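Local atomic coordinates of Ufm1-specific protease (Caenorhabditis elegans, PDB entry 5EJJ), a protein that acts as a thiol protease that hydrolyses the peptide bond at the C-terminal glycine of UFM1 on its targets and helps localise some odorant receptors to cilia of olfactory neurons. Residues 48-53 / 325-330; 128-133 / 342-347; 400-405 / 416-421; 478-483 / 552-557. All blocks are in the same frame, centred on the assembly; numbering follows the deposited sequence.

In the fold
From the N terminus, the chain first builds the sheet containing strand 45-53 and then the one containing strand 127-139. Contact 1 brings 325-330, just beyond helix 312-325, back to the first sheet; contact 2 lays 342-347 on the second. Their segments alternate along the sequence, so the two closures cross, and the loop region that follows helix 312-325 is tied to both sheets. The remaining contacts follow in series within the C78 peptidase region. Contact 3 closes a short local excursion, fastening 416-421 to helix 396-409. Contact 4 packs helix 477-484 against the final strand, 552-557. Contacts 3 and 4 touch where Ile-404 meets Pro-557, whereas contacts 2 and 4 lie on opposite sides of the chain's centre.

Contact 1 of 4, residues 48-53 / 325-330; sequences HVLFAY and LFNLPS
The amide of Asn-327 lies nearly flat with the ring of Phe-51, their planes 16° apart, and OD1 comes to the ring's edge, 3.5 Å from CD1 of Phe-51, while the amide meets the Phe-51 backbone in its own plane. OD1 of Asn-327 receives the N-H of Phe-51 on a lone pair at 2.6 Å, while ND2 of Asn-327 donates to the O of Phe-51 at 3.0 Å. Both bonds are nearly straight and lie in the amide plane, so the rotation of the carboxamide is fixed. The side chain thus pairs with a strand residue much as the next strand's backbone would, a pairing that a carboxamide, with donor and acceptor side by side, suits well. Asparagine also suits the left-handed backbone conformation (phi 46°), just after helix 312-325, and ND2 makes a weak second bond to Lys-324 O. An alanine here would lose both bonds to Phe-51 and the weak one to Lys-324, and would probably leave the loop less firmly held to the strand. Beside this polar pairing, Leu-50 lends apolar packing: CD1 lies 4.0 Å from CD2 of Phe-326, and CD2 rests 3.7 Å from the O of Phe-326. Strand 45-53 lies in the N-terminal MPN region, outermost in its sheet within the chain, the backbones of Leu-50 and Ala-52 hydrogen-bonded to strand 33-40. The contact ties to it the loop after helix 312-325, from the UfSP2 N-terminal region. Phe-326 packs on Leu-65 of helix 59-68, and Phe-51 meets Tyr-15 of helix 8-19 edge-to-face.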
loop_
_atom_site.group_PDB
_atom_site.type_symbol
_atom_site.label_atom_id
_atom_site.label_comp_id
_atom_site.label_asym_id
_atom_site.label_seq_id
_atom_site.Cartn_x
_atom_site.Cartn_y
_atom_site.Cartn_z
ATOM N N HIS A 48 10.625 -7.831 8.150
ATOM C CA HIS A 48 9.334 -8.524 8.232
ATOM C C HIS A 48 9.415 -9.717 9.169
ATOM O O HIS A 48 10.213 -10.619 8.951
ATOM C CB HIS A 48 8.902 -9.073 6.875
ATOM C CG HIS A 48 8.708 -8.034 5.815
ATOM N ND1 HIS A 48 7.697 -7.099 5.861
ATOM C CD2 HIS A 48 9.376 -7.812 4.657
ATOM C CE1 HIS A 48 7.767 -6.324 4.792
ATOM N NE2 HIS A 48 8.776 -6.737 4.043
ATOM N N VAL A 49 8.588 -9.741 10.205
ATOM C CA VAL A 49 8.460 -10.942 11.001
ATOM C C VAL A 49 7.132 -11.608 10.664
ATOM O O VAL A 49 6.062 -11.056 10.905
ATOM C CB VAL A 49 8.574 -10.644 12.484
ATOM C CG1 VAL A 49 8.399 -11.917 13.270
ATOM C CG2 VAL A 49 9.929 -10.037 12.776
ATOM N N LEU A 50 7.194 -12.784 10.058
ATOM C CA LEU A 50 5.961 -13.440 9.641
ATOM C C LEU A 50 5.628 -14.675 10.475
ATOM O O LEU A 50 6.383 -15.649 10.498
ATOM C CB LEU A 50 5.993 -13.758 8.159
ATOM C CG LEU A 50 5.982 -12.494 7.299
ATOM C CD1 LEU A 50 6.124 -12.838 5.803
ATOM C CD2 LEU A 50 4.729 -11.639 7.579
ATOM N N PHE A 51 4.496 -14.615 11.173
ATOM C CA PHE A 51 4.058 -15.710 12.023
ATOM C C PHE A 51 3.210 -16.713 11.238
ATOM O O PHE A 51 2.515 -16.351 10.275
ATOM C CB PHE A 51 3.274 -15.162 13.217
ATOM C CG PHE A 51 4.095 -14.339 14.147
ATOM C CD1 PHE A 51 4.122 -12.964 14.030
ATOM C CD2 PHE A 51 4.855 -14.934 15.131
ATOM C CE1 PHE A 51 4.892 -12.188 14.895
ATOM C CE2 PHE A 51 5.643 -14.164 15.998
ATOM C CZ PHE A 51 5.662 -12.794 15.878
ATOM N N ALA A 52 3.270 -17.974 11.659
ATOM C CA ALA A 52 2.501 -19.044 11.028
ATOM C C ALA A 52 2.249 -20.214 11.981
ATOM O O ALA A 52 3.114 -20.559 12.804
ATOM C CB ALA A 52 3.215 -19.543 9.795
ATOM N N TYR A 53 1.063 -20.821 11.855
ATOM C CA TYR A 53 0.754 -22.075 12.535
ATOM C C TYR A 53 1.572 -23.206 11.907
ATOM O O TYR A 53 2.037 -23.083 10.776
ATOM C CB TYR A 53 -0.732 -22.384 12.436
ATOM C CG TYR A 53 -1.635 -21.376 13.110
ATOM C CD1 TYR A 53 -2.156 -20.310 12.404
ATOM C CD2 TYR A 53 -1.979 -21.500 14.450
ATOM C CE1 TYR A 53 -3.001 -19.390 13.010
ATOM C CE2 TYR A 53 -2.817 -20.582 15.067
ATOM C CZ TYR A 53 -3.329 -19.530 14.339
ATOM O OH TYR A 53 -4.173 -18.609 14.935
ATOM N N LEU A 325 -0.908 -15.517 5.404
ATOM C CA LEU A 325 0.482 -15.811 5.120
ATOM C C LEU A 325 1.354 -14.603 5.404
ATOM O O LEU A 325 2.450 -14.738 5.975
ATOM C CB LEU A 325 0.651 -16.253 3.680
ATOM C CG LEU A 325 0.181 -17.669 3.377
ATOM C CD1 LEU A 325 0.309 -17.932 1.879
ATOM C CD2 LEU A 325 1.000 -18.665 4.174
ATOM N N PHE A 326 0.849 -13.427 5.030
ATOM C CA PHE A 326 1.580 -12.181 5.213
ATOM C C PHE A 326 1.174 -11.400 6.462
ATOM O O PHE A 326 1.494 -10.216 6.590
ATOM C CB PHE A 326 1.461 -11.324 3.964
ATOM C CG PHE A 326 2.159 -11.917 2.799
ATOM C CD1 PHE A 326 1.451 -12.356 1.694
ATOM C CD2 PHE A 326 3.534 -12.104 2.836
ATOM C CE1 PHE A 326 2.105 -12.939 0.648
ATOM C CE2 PHE A 326 4.189 -12.680 1.794
ATOM C CZ PHE A 326 3.486 -13.102 0.705
ATOM N N ASN A 327 0.494 -12.088 7.381
ATOM C CA ASN A 327 -0.004 -11.519 8.631
ATOM C C ASN A 327 -0.693 -10.186 8.411
ATOM O O ASN A 327 -0.452 -9.234 9.157
ATOM C CB ASN A 327 1.103 -11.355 9.664
ATOM C CG ASN A 327 1.734 -12.670 10.068
ATOM O OD1 ASN A 327 2.736 -12.694 10.782
ATOM N ND2 ASN A 327 1.168 -13.771 9.606
ATOM N N LEU A 328 -1.516 -10.101 7.371
ATOM C CA LEU A 328 -2.319 -8.913 7.161
ATOM C C LEU A 328 -3.513 -8.953 8.111
ATOM O O LEU A 328 -3.830 -10.009 8.667
ATOM C CB LEU A 328 -2.774 -8.843 5.717
ATOM C CG LEU A 328 -1.613 -8.904 4.734
ATOM C CD1 LEU A 328 -2.108 -8.772 3.285
ATOM C CD2 LEU A 328 -0.610 -7.836 5.073
ATOM N N PRO A 329 -4.170 -7.800 8.328
ATOM C CA PRO A 329 -5.299 -7.774 9.268
ATOM C C PRO A 329 -6.606 -8.131 8.568
ATOM O O PRO A 329 -6.765 -7.801 7.389
ATOM C CB PRO A 329 -5.319 -6.319 9.729
ATOM C CG PRO A 329 -4.806 -5.541 8.539
ATOM C CD PRO A 329 -3.859 -6.459 7.792
ATOM N N SER A 330 -7.523 -8.781 9.284
ATOM C CA SER A 330 -8.750 -9.333 8.686
ATOM C C SER A 330 -9.962 -8.395 8.677
ATOM O O SER A 330 -10.970 -8.674 8.047
ATOM C CB SER A 330 -9.124 -10.617 9.398
ATOM O OG SER A 330 -9.237 -10.379 10.787
#

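Contact 2 of 4, residues 128-133 / 342-347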
loop_
_atom_site.group_PDB
_atom_site.type_symbol
_atom_site.label_atom_id
_atom_site.label_comp_id
_atom_site.label_asym_id
_atom_site.label_seq_id
_atom_site.Cartn_x
_atom_site.Cartn_y
_atom_site.Cartn_z
ATOM N N SER A 128 11.592 3.175 -6.039
ATOM C CA SER A 128 11.248 1.932 -6.720
ATOM C C SER A 128 11.589 2.007 -8.198
ATOM O O SER A 128 10.997 2.813 -8.903
ATOM C CB SER A 128 9.752 1.658 -6.604
ATOM O OG SER A 128 9.423 1.216 -5.307
ATOM N N CYS A 129 12.519 1.174 -8.673
ATOM C CA CYS A 129 12.715 0.976 -10.120
ATOM C C CYS A 129 11.712 -0.027 -10.651
ATOM O O CYS A 129 11.461 -1.026 -10.000
ATOM C CB CYS A 129 14.095 0.424 -10.400
ATOM S SG CYS A 129 15.390 1.419 -9.724
ATOM N N VAL A 130 11.163 0.203 -11.838
ATOM C CA VAL A 130 10.161 -0.715 -12.365
ATOM C C VAL A 130 10.269 -0.910 -13.890
ATOM O O VAL A 130 10.696 -0.020 -14.603
ATOM C CB VAL A 130 8.761 -0.219 -11.978
ATOM C CG1 VAL A 130 8.546 1.147 -12.525
ATOM C CG2 VAL A 130 7.688 -1.143 -12.478
ATOM N N SER A 131 9.906 -2.086 -14.387
ATOM C CA SER A 131 9.841 -2.325 -15.826
ATOM C C SER A 131 8.803 -3.397 -16.131
ATOM O O SER A 131 8.489 -4.200 -15.262
ATOM C CB SER A 131 11.212 -2.716 -16.380
ATOM O OG SER A 131 11.662 -3.935 -15.821
ATOM N N ARG A 132 8.228 -3.370 -17.338
ATOM C CA ARG A 132 7.377 -4.463 -17.808
ATOM C C ARG A 132 8.271 -5.509 -18.409
ATOM O O ARG A 132 9.234 -5.206 -19.130
ATOM C CB ARG A 132 6.437 -4.016 -18.897
ATOM C CG ARG A 132 5.136 -3.553 -18.422
ATOM C CD ARG A 132 4.075 -3.756 -19.491
ATOM N NE ARG A 132 2.917 -4.396 -18.877
ATOM C CZ ARG A 132 1.868 -4.841 -19.547
ATOM N NH1 ARG A 132 1.844 -4.693 -20.876
ATOM N NH2 ARG A 132 0.860 -5.434 -18.888
ATOM N N VAL A 133 7.959 -6.755 -18.105
ATOM C CA VAL A 133 8.745 -7.859 -18.602
ATOM C C VAL A 133 7.775 -8.943 -19.001
ATOM O O VAL A 133 6.776 -9.152 -18.316
ATOM C CB VAL A 133 9.638 -8.413 -17.518
ATOM C CG1 VAL A 133 10.394 -9.550 -18.072
ATOM C CG2 VAL A 133 10.592 -7.349 -17.009
ATOM N N ALA A 342 0.101 1.750 -8.727
ATOM C CA ALA A 342 0.295 1.733 -10.156
ATOM C C ALA A 342 1.634 2.415 -10.394
ATOM O O ALA A 342 1.720 3.653 -10.510
ATOM C CB ALA A 342 -0.840 2.458 -10.842
ATOM N N LEU A 343 2.691 1.612 -10.417
ATOM C CA LEU A 343 4.016 2.196 -10.447
ATOM C C LEU A 343 4.460 2.296 -11.890
ATOM O O LEU A 343 5.187 3.229 -12.277
ATOM C CB LEU A 343 5.000 1.376 -9.602
ATOM C CG LEU A 343 4.634 1.110 -8.133
ATOM C CD1 LEU A 343 5.714 0.298 -7.481
ATOM C CD2 LEU A 343 4.404 2.372 -7.322
ATOM N N HIS A 344 4.007 1.340 -12.697
ATOM C CA HIS A 344 4.348 1.370 -14.106
ATOM C C HIS A 344 3.259 2.075 -14.912
ATOM O O HIS A 344 2.061 1.898 -14.656
ATOM C CB HIS A 344 4.606 -0.031 -14.652
ATOM C CG HIS A 344 5.322 -0.028 -15.972
ATOM N ND1 HIS A 344 4.685 -0.281 -17.168
ATOM C CD2 HIS A 344 6.617 0.218 -16.281
ATOM C CE1 HIS A 344 5.557 -0.192 -18.154
ATOM N NE2 HIS A 344 6.737 0.104 -17.643
ATOM N N SER A 345 3.685 2.878 -15.879
ATOM C CA SER A 345 2.763 3.706 -16.634
ATOM C C SER A 345 1.837 2.881 -17.528
ATOM O O SER A 345 0.759 3.337 -17.918
ATOM C CB SER A 345 3.533 4.739 -17.454
ATOM O OG SER A 345 4.526 4.118 -18.248
ATOM N N GLU A 346 2.246 1.663 -17.846
ATOM C CA GLU A 346 1.418 0.802 -18.678
ATOM C C GLU A 346 0.591 -0.142 -17.817
ATOM O O GLU A 346 0.095 -1.165 -18.292
ATOM C CB GLU A 346 2.279 0.014 -19.675
ATOM C CG GLU A 346 2.855 0.867 -20.801
ATOM C CD GLU A 346 3.945 0.156 -21.614
ATOM O OE1 GLU A 346 4.166 -1.068 -21.406
ATOM O OE2 GLU A 346 4.586 0.830 -22.462
ATOM N N SER A 347 0.456 0.183 -16.539
ATOM C CA SER A 347 -0.332 -0.665 -15.655
ATOM C C SER A 347 -1.766 -0.166 -15.621
ATOM O O SER A 347 -2.025 1.049 -15.722
ATOM C CB SER A 347 0.258 -0.714 -14.244
ATOM O OG SER A 347 1.404 -1.545 -14.188
HETATM O O HOH W 1 2.587 -2.831 -16.664
#
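Arg-132 runs roughly perpendicular to His-344, yet its guanidinium plane is only 19° from that of the imidazole. The arginine's long aliphatic part suits this packing, CG lying 3.4 Å from CE1 of His-344, while its charged end reaches the partly exposed rim; the backbone N of Arg-132 stands over one face of the same ring. His-344 reaches there with its CG anti to the backbone N (chi1 -164°). Two residues earlier on the strand, Val-130 leans obliquely against the histidine, CG2 3.9 Å from CB of His-344. Ser-128, Val-130 and Arg-132 are alternate residues of strand 127-139, between 199-205 and 235-247 in a mixed sheet, so all three point to the loop lying over that sheet. The loop folds there into a type I turn from His-344 to Ser-347. Glu-346, on the turn, sets its backbone O over the guanidinium face, but its carboxylate is turned 89° to it. OE1 of Glu-346 and NH1 of Arg-132 stay 4.3 Å apart, so any attraction is at most a modest one, probably weakened by solvent. A water bonds weakly to Arg-132 NE and His-344 ND1, and also to Ser-347 OG, which Glu-242 holds too.

Contact 3 of 4, residues 400-405 / 416-421; sequences SFQTIW and KPVPSH
Trp-405 and Pro-419 form the close-packed part of this contact, where a loop runs back along the helix it has just left. The indole, its CG anti to the backbone N (chi1 -170°), lies over the loop with one face against two C-H groups. CD of Pro-419 stands 3.5 Å from the centroid of the six-membered ring, and CA of Val-418 is 3.7 Å from that of the five-membered ring, both CH-pi contacts. Proline suits this place because its rigid ring offers polarised C-H groups and has no N-H to leave buried. Val-418 slides alongside the indole, its CG1 3.4 Å from CD1 of Trp-405. The rim of the indole is held too: NE1 donates to Lys-416 O at 3.1 Å, almost straight and in the ring plane, although it approaches from above the plane of the carbonyl. Further along, the extended Gln-402 sends NE2 to Pro-419 O at 2.7 Å, and Arg-399 occupies OE1, so the amide is bonded on both sides.

Toward solvent the fit loosens. Of the Lys-416 side chain CB comes near, 4.2 Å from CZ2 of Trp-405, before the chain leads away, and Pro-417 is exposed. At the other end Ser-420 is the N-cap of helix 421-425, its OG bonding weakly to Glu-423 N. Helix 396-409 starts at Cys-396, the probable catalytic cysteine. A catalytic cysteine at the N-terminal end of a helix is characteristic of papain-like clan CA peptidases, and the contact fastens the following loop along that helix.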
loop_
_atom_site.group_PDB
_atom_site.type_symbol
_atom_site.label_atom_id
_atom_site.label_comp_id
_atom_site.label_asym_id
_atom_site.label_seq_id
_atom_site.Cartn_x
_atom_site.Cartn_y
_atom_site.Cartn_z
ATOM N N SER A 400 -15.850 17.058 -3.279
ATOM C CA SER A 400 -15.713 16.353 -2.008
ATOM C C SER A 400 -16.345 14.985 -2.095
ATOM O O SER A 400 -15.898 14.039 -1.448
ATOM C CB SER A 400 -16.356 17.128 -0.867
ATOM O OG SER A 400 -15.486 18.147 -0.443
ATOM N N PHE A 401 -17.397 14.888 -2.893
ATOM C CA PHE A 401 -18.043 13.611 -3.110
ATOM C C PHE A 401 -17.068 12.696 -3.827
ATOM O O PHE A 401 -16.944 11.516 -3.498
ATOM C CB PHE A 401 -19.297 13.782 -3.954
ATOM C CG PHE A 401 -19.873 12.499 -4.412
ATOM C CD1 PHE A 401 -20.667 11.743 -3.562
ATOM C CD2 PHE A 401 -19.611 12.032 -5.677
ATOM C CE1 PHE A 401 -21.211 10.546 -3.968
ATOM C CE2 PHE A 401 -20.143 10.829 -6.095
ATOM C CZ PHE A 401 -20.948 10.081 -5.233
ATOM N N GLN A 402 -16.382 13.263 -4.812
ATOM C CA GLN A 402 -15.406 12.531 -5.604
ATOM C C GLN A 402 -14.220 12.052 -4.756
ATOM O O GLN A 402 -13.803 10.885 -4.844
ATOM C CB GLN A 402 -14.952 13.377 -6.800
ATOM C CG GLN A 402 -15.989 13.442 -7.922
ATOM C CD GLN A 402 -15.508 14.253 -9.104
ATOM O OE1 GLN A 402 -14.702 15.171 -8.945
ATOM N NE2 GLN A 402 -15.991 13.915 -10.305
ATOM N N THR A 403 -13.690 12.948 -3.930
ATOM C CA THR A 403 -12.690 12.553 -2.956
ATOM C C THR A 403 -13.192 11.377 -2.120
ATOM O O THR A 403 -12.571 10.333 -2.102
ATOM C CB THR A 403 -12.287 13.709 -2.049
ATOM O OG1 THR A 403 -11.612 14.710 -2.823
ATOM C CG2 THR A 403 -11.365 13.207 -0.950
ATOM N N ILE A 404 -14.334 11.514 -1.468
ATOM C CA ILE A 404 -14.868 10.395 -0.697
ATOM C C ILE A 404 -14.965 9.135 -1.549
ATOM O O ILE A 404 -14.784 8.021 -1.058
ATOM C CB ILE A 404 -16.248 10.731 -0.081
ATOM C CG1 ILE A 404 -16.114 11.893 0.896
ATOM C CG2 ILE A 404 -16.850 9.537 0.655
ATOM C CD1 ILE A 404 -17.419 12.353 1.427
ATOM N N TRP A 405 -15.226 9.304 -2.838
ATOM C CA TRP A 405 -15.386 8.139 -3.699
ATOM C C TRP A 405 -14.037 7.489 -3.898
ATOM O O TRP A 405 -13.883 6.281 -3.695
ATOM C CB TRP A 405 -15.997 8.503 -5.055
ATOM C CG TRP A 405 -16.383 7.292 -5.872
ATOM C CD1 TRP A 405 -15.539 6.454 -6.529
ATOM C CD2 TRP A 405 -17.707 6.791 -6.106
ATOM N NE1 TRP A 405 -16.249 5.462 -7.159
ATOM C CE2 TRP A 405 -17.583 5.646 -6.914
ATOM C CE3 TRP A 405 -18.985 7.205 -5.721
ATOM C CZ2 TRP A 405 -18.683 4.906 -7.342
ATOM C CZ3 TRP A 405 -20.080 6.469 -6.153
ATOM C CH2 TRP A 405 -19.919 5.336 -6.958
ATOM N N LYS A 416 -15.611 0.372 -9.270
ATOM C CA LYS A 416 -16.338 1.362 -10.074
ATOM C C LYS A 416 -15.642 2.708 -9.974
ATOM O O LYS A 416 -15.269 3.137 -8.879
ATOM C CB LYS A 416 -17.787 1.513 -9.599
ATOM C CG LYS A 416 -18.471 0.246 -9.079
ATOM C CD LYS A 416 -19.963 0.525 -8.815
ATOM C CE LYS A 416 -20.689 -0.639 -8.134
ATOM N NZ LYS A 416 -21.364 -1.554 -9.105
ATOM N N PRO A 417 -15.477 3.392 -11.111
ATOM C CA PRO A 417 -14.702 4.642 -11.167
ATOM C C PRO A 417 -15.459 5.841 -10.573
ATOM O O PRO A 417 -16.693 5.841 -10.557
ATOM C CB PRO A 417 -14.489 4.843 -12.666
ATOM C CG PRO A 417 -15.720 4.231 -13.292
ATOM C CD PRO A 417 -16.132 3.077 -12.395
ATOM N N VAL A 418 -14.731 6.850 -10.096
ATOM C CA VAL A 418 -15.381 8.048 -9.552
ATOM C C VAL A 418 -16.266 8.743 -10.596
ATOM O O VAL A 418 -15.835 8.992 -11.726
ATOM C CB VAL A 418 -14.383 9.035 -8.873
ATOM C CG1 VAL A 418 -13.253 8.263 -8.236
ATOM C CG2 VAL A 418 -13.842 10.086 -9.852
ATOM N N PRO A 419 -17.533 9.007 -10.222
ATOM C CA PRO A 419 -18.512 9.597 -11.147
ATOM C C PRO A 419 -18.256 11.064 -11.513
ATOM O O PRO A 419 -17.600 11.814 -10.787
ATOM C CB PRO A 419 -19.843 9.438 -10.397
ATOM C CG PRO A 419 -19.597 8.298 -9.411
ATOM C CD PRO A 419 -18.174 8.494 -8.994
ATOM N N SER A 420 -18.771 11.441 -12.679
ATOM C CA SER A 420 -18.737 12.813 -13.173
ATOM C C SER A 420 -19.935 13.545 -12.590
ATOM O O SER A 420 -20.882 12.903 -12.117
ATOM C CB SER A 420 -18.863 12.815 -14.697
ATOM O OG SER A 420 -20.011 12.077 -15.098
ATOM N N HIS A 421 -19.903 14.876 -12.635
ATOM C CA HIS A 421 -21.034 15.666 -12.172
ATOM C C HIS A 421 -22.309 15.117 -12.783
ATOM O O HIS A 421 -23.223 14.733 -12.051
ATOM C CB HIS A 421 -20.896 17.133 -12.558
ATOM C CG HIS A 421 -19.604 17.754 -12.145
ATOM N ND1 HIS A 421 -18.407 17.442 -12.749
ATOM C CD2 HIS A 421 -19.321 18.689 -11.207
ATOM C CE1 HIS A 421 -17.439 18.149 -12.195
ATOM N NE2 HIS A 421 -17.968 18.918 -11.258
#

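Contact 4 of 4, residues 478-483 / 552-557; sequences RELARH and YNMVLP
His-483 and Leu-556 have the most surface buried here, and they meet ring face to branched carbon. CG of Leu-556 sits 3.9 Å from the centroid of the imidazole, 12° off its normal, a CH-pi contact in which the two side chains lie alongside, pointing opposite ways. The histidine projects from the helix with its CG anti to the backbone N (chi1 167°), which lays the ring flat on the leucine. At the ring's edge, in its plane, the O of Pro-557 is 3.7 Å from CE1 of His-483, while NE2 bonds to Thr-489 O. Histidine thus suits a place needing a flat ring face for packing and a polar edge for bonding; an alanine here would remove both and would probably loosen the end of the helix from the strand. Leu-480, one turn earlier, comes third, its CD1 3.9 Å from the sulphur of Met-554, the side chains roughly perpendicular, and 4.5 Å from CD1 of Leu-556. Met-554 and Leu-556, two residues apart, point to the same side of the strand. The axes of segments 478-483 and 552-557 run 26° from parallel, 10.8 Å apart. Pro-557 also touches helix 396-409, so the C-terminal end of the strand meets a second helix, while the strand itself pairs with 462-467 and 491-494 in the antiparallel sheet of the C78 peptidase region, consistent with the papain-like fold of clan CA.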
loop_
_atom_site.group_PDB
_atom_site.type_symbol
_atom_site.label_atom_id
_atom_site.label_comp_id
_atom_site.label_asym_id
_atom_site.label_seq_id
_atom_site.Cartn_x
_atom_site.Cartn_y
_atom_site.Cartn_z
ATOM N N ARG A 478 -14.894 15.306 19.610
ATOM C CA ARG A 478 -14.737 14.015 20.267
ATOM C C ARG A 478 -15.226 12.873 19.364
ATOM O O ARG A 478 -14.471 11.950 19.066
ATOM C CB ARG A 478 -15.504 14.023 21.601
ATOM C CG ARG A 478 -14.703 13.538 22.823
ATOM C CD ARG A 478 -15.231 14.113 24.152
ATOM N NE ARG A 478 -14.974 15.551 24.279
ATOM C CZ ARG A 478 -13.812 16.075 24.665
ATOM N NH1 ARG A 478 -12.796 15.278 24.967
ATOM N NH2 ARG A 478 -13.665 17.394 24.747
ATOM N N GLU A 479 -16.482 12.949 18.926
ATOM C CA GLU A 479 -17.085 11.936 18.048
ATOM C C GLU A 479 -16.580 12.004 16.594
ATOM O O GLU A 479 -16.750 11.052 15.819
ATOM C CB GLU A 479 -18.610 12.052 18.086
ATOM C CG GLU A 479 -19.114 13.491 18.014
ATOM C CD GLU A 479 -20.509 13.675 18.611
ATOM O OE1 GLU A 479 -21.446 12.951 18.189
ATOM O OE2 GLU A 479 -20.662 14.547 19.508
ATOM N N LEU A 480 -15.968 13.135 16.240
ATOM C CA LEU A 480 -15.299 13.309 14.949
ATOM C C LEU A 480 -13.912 12.639 14.931
ATOM O O LEU A 480 -13.490 12.085 13.906
ATOM C CB LEU A 480 -15.180 14.797 14.595
ATOM C CG LEU A 480 -14.836 15.126 13.137
ATOM C CD1 LEU A 480 -15.962 14.698 12.202
ATOM C CD2 LEU A 480 -14.505 16.599 12.937
ATOM N N ALA A 481 -13.206 12.702 16.062
ATOM C CA ALA A 481 -11.968 11.941 16.252
ATOM C C ALA A 481 -12.287 10.448 16.287
ATOM O O ALA A 481 -11.627 9.641 15.637
ATOM C CB ALA A 481 -11.275 12.358 17.535
ATOM N N ARG A 482 -13.317 10.100 17.049
ATOM C CA ARG A 482 -13.794 8.731 17.138
ATOM C C ARG A 482 -14.087 8.160 15.756
ATOM O O ARG A 482 -13.886 6.970 15.518
ATOM C CB ARG A 482 -15.058 8.679 17.992
ATOM C CG ARG A 482 -15.640 7.293 18.139
ATOM C CD ARG A 482 -15.288 6.703 19.488
ATOM N NE ARG A 482 -15.385 5.244 19.482
ATOM C CZ ARG A 482 -14.342 4.425 19.381
ATOM N NH1 ARG A 482 -13.106 4.914 19.282
ATOM N NH2 ARG A 482 -14.536 3.112 19.383
ATOM N N HIS A 483 -14.573 9.007 14.849
ATOM C CA HIS A 483 -14.858 8.569 13.483
ATOM C C HIS A 483 -13.584 8.126 12.807
ATOM O O HIS A 483 -13.453 6.962 12.419
ATOM C CB HIS A 483 -15.501 9.681 12.643
ATOM C CG HIS A 483 -15.522 9.390 11.170
ATOM N ND1 HIS A 483 -16.319 8.409 10.611
ATOM C CD2 HIS A 483 -14.833 9.946 10.143
ATOM C CE1 HIS A 483 -16.117 8.375 9.306
ATOM N NE2 HIS A 483 -15.223 9.299 8.995
ATOM N N TYR A 552 -23.838 23.954 10.429
ATOM C CA TYR A 552 -23.028 23.062 9.595
ATOM C C TYR A 552 -23.526 21.615 9.624
ATOM O O TYR A 552 -23.863 21.097 10.689
ATOM C CB TYR A 552 -21.571 23.110 10.042
ATOM C CG TYR A 552 -20.787 24.310 9.552
ATOM C CD1 TYR A 552 -19.877 24.186 8.521
ATOM C CD2 TYR A 552 -20.924 25.555 10.142
ATOM C CE1 TYR A 552 -19.131 25.267 8.075
ATOM C CE2 TYR A 552 -20.181 26.646 9.694
ATOM C CZ TYR A 552 -19.293 26.488 8.652
ATOM O OH TYR A 552 -18.543 27.539 8.177
ATOM N N ASN A 553 -23.580 20.973 8.454
ATOM C CA ASN A 553 -23.867 19.536 8.370
ATOM C C ASN A 553 -22.617 18.691 8.006
ATOM O O ASN A 553 -21.711 19.159 7.308
ATOM C CB ASN A 553 -25.062 19.254 7.438
ATOM C CG ASN A 553 -26.419 19.311 8.169
ATOM O OD1 ASN A 553 -26.470 19.560 9.374
ATOM N ND2 ASN A 553 -27.513 19.087 7.437
ATOM N N MET A 554 -22.557 17.463 8.514
ATOM C CA MET A 554 -21.388 16.598 8.332
ATOM C C MET A 554 -21.804 15.181 7.921
ATOM O O MET A 554 -22.618 14.524 8.602
ATOM C CB MET A 554 -20.568 16.544 9.626
ATOM C CG MET A 554 -19.169 17.126 9.520
ATOM S SD MET A 554 -18.423 17.568 11.122
ATOM C CE MET A 554 -19.678 18.651 11.798
ATOM N N VAL A 555 -21.259 14.709 6.801
ATOM C CA VAL A 555 -21.520 13.336 6.366
ATOM C C VAL A 555 -20.276 12.466 6.568
ATOM O O VAL A 555 -19.155 12.861 6.219
ATOM C CB VAL A 555 -22.104 13.253 4.921
ATOM C CG1 VAL A 555 -21.406 14.214 3.991
ATOM C CG2 VAL A 555 -22.024 11.835 4.382
ATOM N N LEU A 556 -20.514 11.298 7.166
ATOM C CA LEU A 556 -19.495 10.419 7.718
ATOM C C LEU A 556 -19.631 9.026 7.127
ATOM O O LEU A 556 -20.320 8.173 7.708
ATOM C CB LEU A 556 -19.687 10.312 9.227
ATOM C CG LEU A 556 -18.887 11.265 10.110
ATOM C CD1 LEU A 556 -19.079 12.692 9.695
ATOM C CD2 LEU A 556 -19.272 11.082 11.558
ATOM N N PRO A 557 -18.972 8.780 5.978
ATOM C CA PRO A 557 -19.155 7.526 5.237
ATOM C C PRO A 557 -18.758 6.288 6.028
ATOM O O PRO A 557 -17.726 6.280 6.705
ATOM C CB PRO A 557 -18.258 7.722 4.018
ATOM C CG PRO A 557 -18.179 9.225 3.847
ATOM C CD PRO A 557 -18.115 9.728 5.247
#